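PDB 5GVV: glycosyl transferase family 8 from Streptococcus pneumoniae, which transfers galactose from UDP-galactose to the terminal glucose of the serine-rich repeat protein PsrP already modified with GlcNAc and glucose. Local coordinates for the interface of chains A and B. Residues are numbered along the deposited sequence; one frame, centred on the assembly and turned at random. Chains: chain A/B, Glycosyl transferase family 8.

The interface of chains A and B. Residues chain A 206-207, 210-212, 215; chain B 333-334.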
ATOM      1  N   ALA A 206     -21.122 -15.645  12.133  1.00 16.96           N
ATOM      2  CA  ALA A 206     -22.408 -15.540  12.815  1.00 18.02           C
ATOM      3  C   ALA A 206     -23.557 -15.960  11.906  1.00 18.82           C
ATOM      4  O   ALA A 206     -24.485 -16.652  12.334  1.00 18.67           O
ATOM      5  CB  ALA A 206     -22.620 -14.127  13.317  1.00 16.95           C
ATOM      6  N   ALA A 207     -23.505 -15.519  10.657  1.00 14.74           N
ATOM      7  CA  ALA A 207     -24.509 -15.920   9.677  1.00 18.70           C
ATOM      8  C   ALA A 207     -24.405 -17.415   9.361  1.00 20.16           C
ATOM      9  O   ALA A 207     -25.410 -18.073   9.070  1.00 23.61           O
ATOM     10  CB  ALA A 207     -24.374 -15.088   8.411  1.00 17.41           C
ATOM     11  N   LYS A 210     -25.814 -19.145  12.355  1.00 23.10           N
ATOM     12  CA  LYS A 210     -27.180 -18.656  12.543  1.00 23.74           C
ATOM     13  C   LYS A 210     -27.404 -17.993  13.907  1.00 25.96           C
ATOM     14  O   LYS A 210     -28.434 -18.206  14.560  1.00 22.20           O
ATOM     15  CB  LYS A 210     -28.196 -19.777  12.291  1.00 26.27           C
ATOM     16  CG  LYS A 210     -28.259 -20.220  10.833  1.00 30.82           C
ATOM     17  CD  LYS A 210     -29.490 -19.640  10.160  1.00 31.58           C
ATOM     18  CE  LYS A 210     -29.208 -19.247   8.716  1.00 34.11           C
ATOM     19  NZ  LYS A 210     -30.214 -18.267   8.198  1.00 23.17           N
ATOM     20  N   HIS A 211     -26.431 -17.181  14.316  1.00 22.74           N
ATOM     21  CA  HIS A 211     -26.518 -16.405  15.544  1.00 18.71           C
ATOM     22  C   HIS A 211     -27.235 -15.086  15.270  1.00 18.92           C
ATOM     23  O   HIS A 211     -26.599 -14.033  15.213  1.00 19.68           O
ATOM     24  CB  HIS A 211     -25.113 -16.145  16.091  1.00 19.91           C
ATOM     25  CG  HIS A 211     -24.398 -17.382  16.538  1.00 21.39           C
ATOM     26  ND1 HIS A 211     -23.024 -17.505  16.496  1.00 22.38           N
ATOM     27  CD2 HIS A 211     -24.862 -18.547  17.048  1.00 20.00           C
ATOM     28  CE1 HIS A 211     -22.676 -18.692  16.955  1.00 24.51           C
ATOM     29  NE2 HIS A 211     -23.772 -19.346  17.300  1.00 27.87           N
ATOM     30  N   GLN A 212     -28.557 -15.156  15.112  1.00 19.39           N
ATOM     31  CA  GLN A 212     -29.369 -14.028  14.640  1.00 19.26           C
ATOM     32  C   GLN A 212     -29.228 -12.735  15.447  1.00 17.34           C
ATOM     33  O   GLN A 212     -29.309 -11.639  14.888  1.00 18.62           O
ATOM     34  CB  GLN A 212     -30.848 -14.430  14.574  1.00 23.54           C
ATOM     35  CG  GLN A 212     -31.413 -14.894  15.910  1.00 23.39           C
ATOM     36  CD  GLN A 212     -32.852 -15.358  15.815  1.00 26.26           C
ATOM     37  OE1 GLN A 212     -33.727 -14.619  15.361  1.00 27.89           O
ATOM     38  NE2 GLN A 212     -33.107 -16.588  16.254  1.00 25.53           N
ATOM     39  N   PHE A 215     -26.636  -9.670  14.973  1.00 16.96           N
ATOM     40  CA  PHE A 215     -26.983  -8.622  14.018  1.00 17.22           C
ATOM     41  C   PHE A 215     -27.953  -7.591  14.586  1.00 19.25           C
ATOM     42  O   PHE A 215     -28.272  -6.600  13.922  1.00 21.32           O
ATOM     43  CB  PHE A 215     -27.541  -9.240  12.730  1.00 16.41           C
ATOM     44  CG  PHE A 215     -26.554 -10.113  12.010  1.00 18.08           C
ATOM     45  CD1 PHE A 215     -25.620  -9.554  11.149  1.00 17.74           C
ATOM     46  CD2 PHE A 215     -26.542 -11.489  12.210  1.00 16.76           C
ATOM     47  CE1 PHE A 215     -24.694 -10.350  10.492  1.00 17.57           C
ATOM     48  CE2 PHE A 215     -25.618 -12.293  11.557  1.00 17.07           C
ATOM     49  CZ  PHE A 215     -24.692 -11.723  10.698  1.00 16.68           C
TER
ATOM     50  N   PRO B 333     -27.747 -15.973   3.969  1.00 21.73           N
ATOM     51  CA  PRO B 333     -29.095 -15.447   4.219  1.00 16.86           C
ATOM     52  C   PRO B 333     -29.153 -14.296   5.227  1.00 17.47           C
ATOM     53  O   PRO B 333     -29.742 -13.265   4.891  1.00 15.78           O
ATOM     54  CB  PRO B 333     -29.835 -16.669   4.763  1.00 21.80           C
ATOM     55  CG  PRO B 333     -29.219 -17.808   4.005  1.00 20.09           C
ATOM     56  CD  PRO B 333     -27.750 -17.448   3.876  1.00 19.24           C
HETATM   57  N   MSE B 334     -28.559 -14.465   6.412  1.00 15.58           N
HETATM   58  CA  MSE B 334     -28.541 -13.425   7.412  1.00 18.77           C
HETATM   59  C   MSE B 334     -27.903 -12.148   6.985  1.00 16.32           C
HETATM   60  O   MSE B 334     -28.320 -11.101   7.386  1.00 20.15           O
HETATM   61  CB  MSE B 334     -27.873 -13.935   8.701  1.00 30.00           C
HETATM   62  CG  MSE B 334     -28.915 -14.764   9.370  1.00 30.00           C
HETATM   63 SE   MSE B 334     -28.284 -15.173  11.223  1.00 30.00          SE
HETATM   64  CE  MSE B 334     -29.574 -16.609  11.646  1.00 30.00           C
TER
HETATM   65  O   HOH W   1     -27.487 -16.881   7.513  1.00 18.79           O
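A:Lys210, A:Gln212, A:Ala207 and A:Phe215 receive the side chain of B:Met334 in a knob-in-pocket, mainly apolar patch of a two-fold symmetric homodimer interface. The patch ties the two chains of the deposited assembly together at one point and recurs with the chains exchanged. This dimer may or may not be the form present in solution.

B:Met334 is modelled as selenomethionine, and it loses far more surface to the partner than any neighbour here, 123 Å². Its chain runs extended beyond CG (chi2 -169°, chi3 -166°), which brings the selenium and terminal methyl in among A:Lys210, A:Gln212 and A:Phe215. The methyl CE meets the backbone CA of A:Lys210 at 3.3 Å. It also lies 3.4 Å from CD of that lysine, a tight fit. The A:Lys210 side chain bends at chi2 and chi3 and curls past the methyl. Its carbons, CB and CD above all, make the nearer side-chain contacts, and the amino NZ lies at the edge of the patch. There NZ reaches the flank of B:Pro333, 3.8 Å from the ring carbon CB. On another side, the selenium SE packs against CA of A:Gln212 at 3.8 Å. The ring of A:Phe215 offers its CE2 to SE at 3.9 Å, and its side chain crosses that of B:Met334 at about a right angle. Nearer the root of the knob, the methyl CB of A:Ala207 touches CB of B:Met334 at 3.7 Å.

A water adds a polar link beside this apolar core. It bridges the backbone O of A:Ala207 and the backbone N of B:Met334, at 2.9 Å from each. The amide thus satisfied belongs to the first turn of its helix. NZ of A:Lys210 approaches the same water only weakly.

In chain A the pocket is formed by the end of helix 203-208, the following loop and 3-10 helix 212-216. In chain B the knob projects from the N-terminal end of helix 333-342.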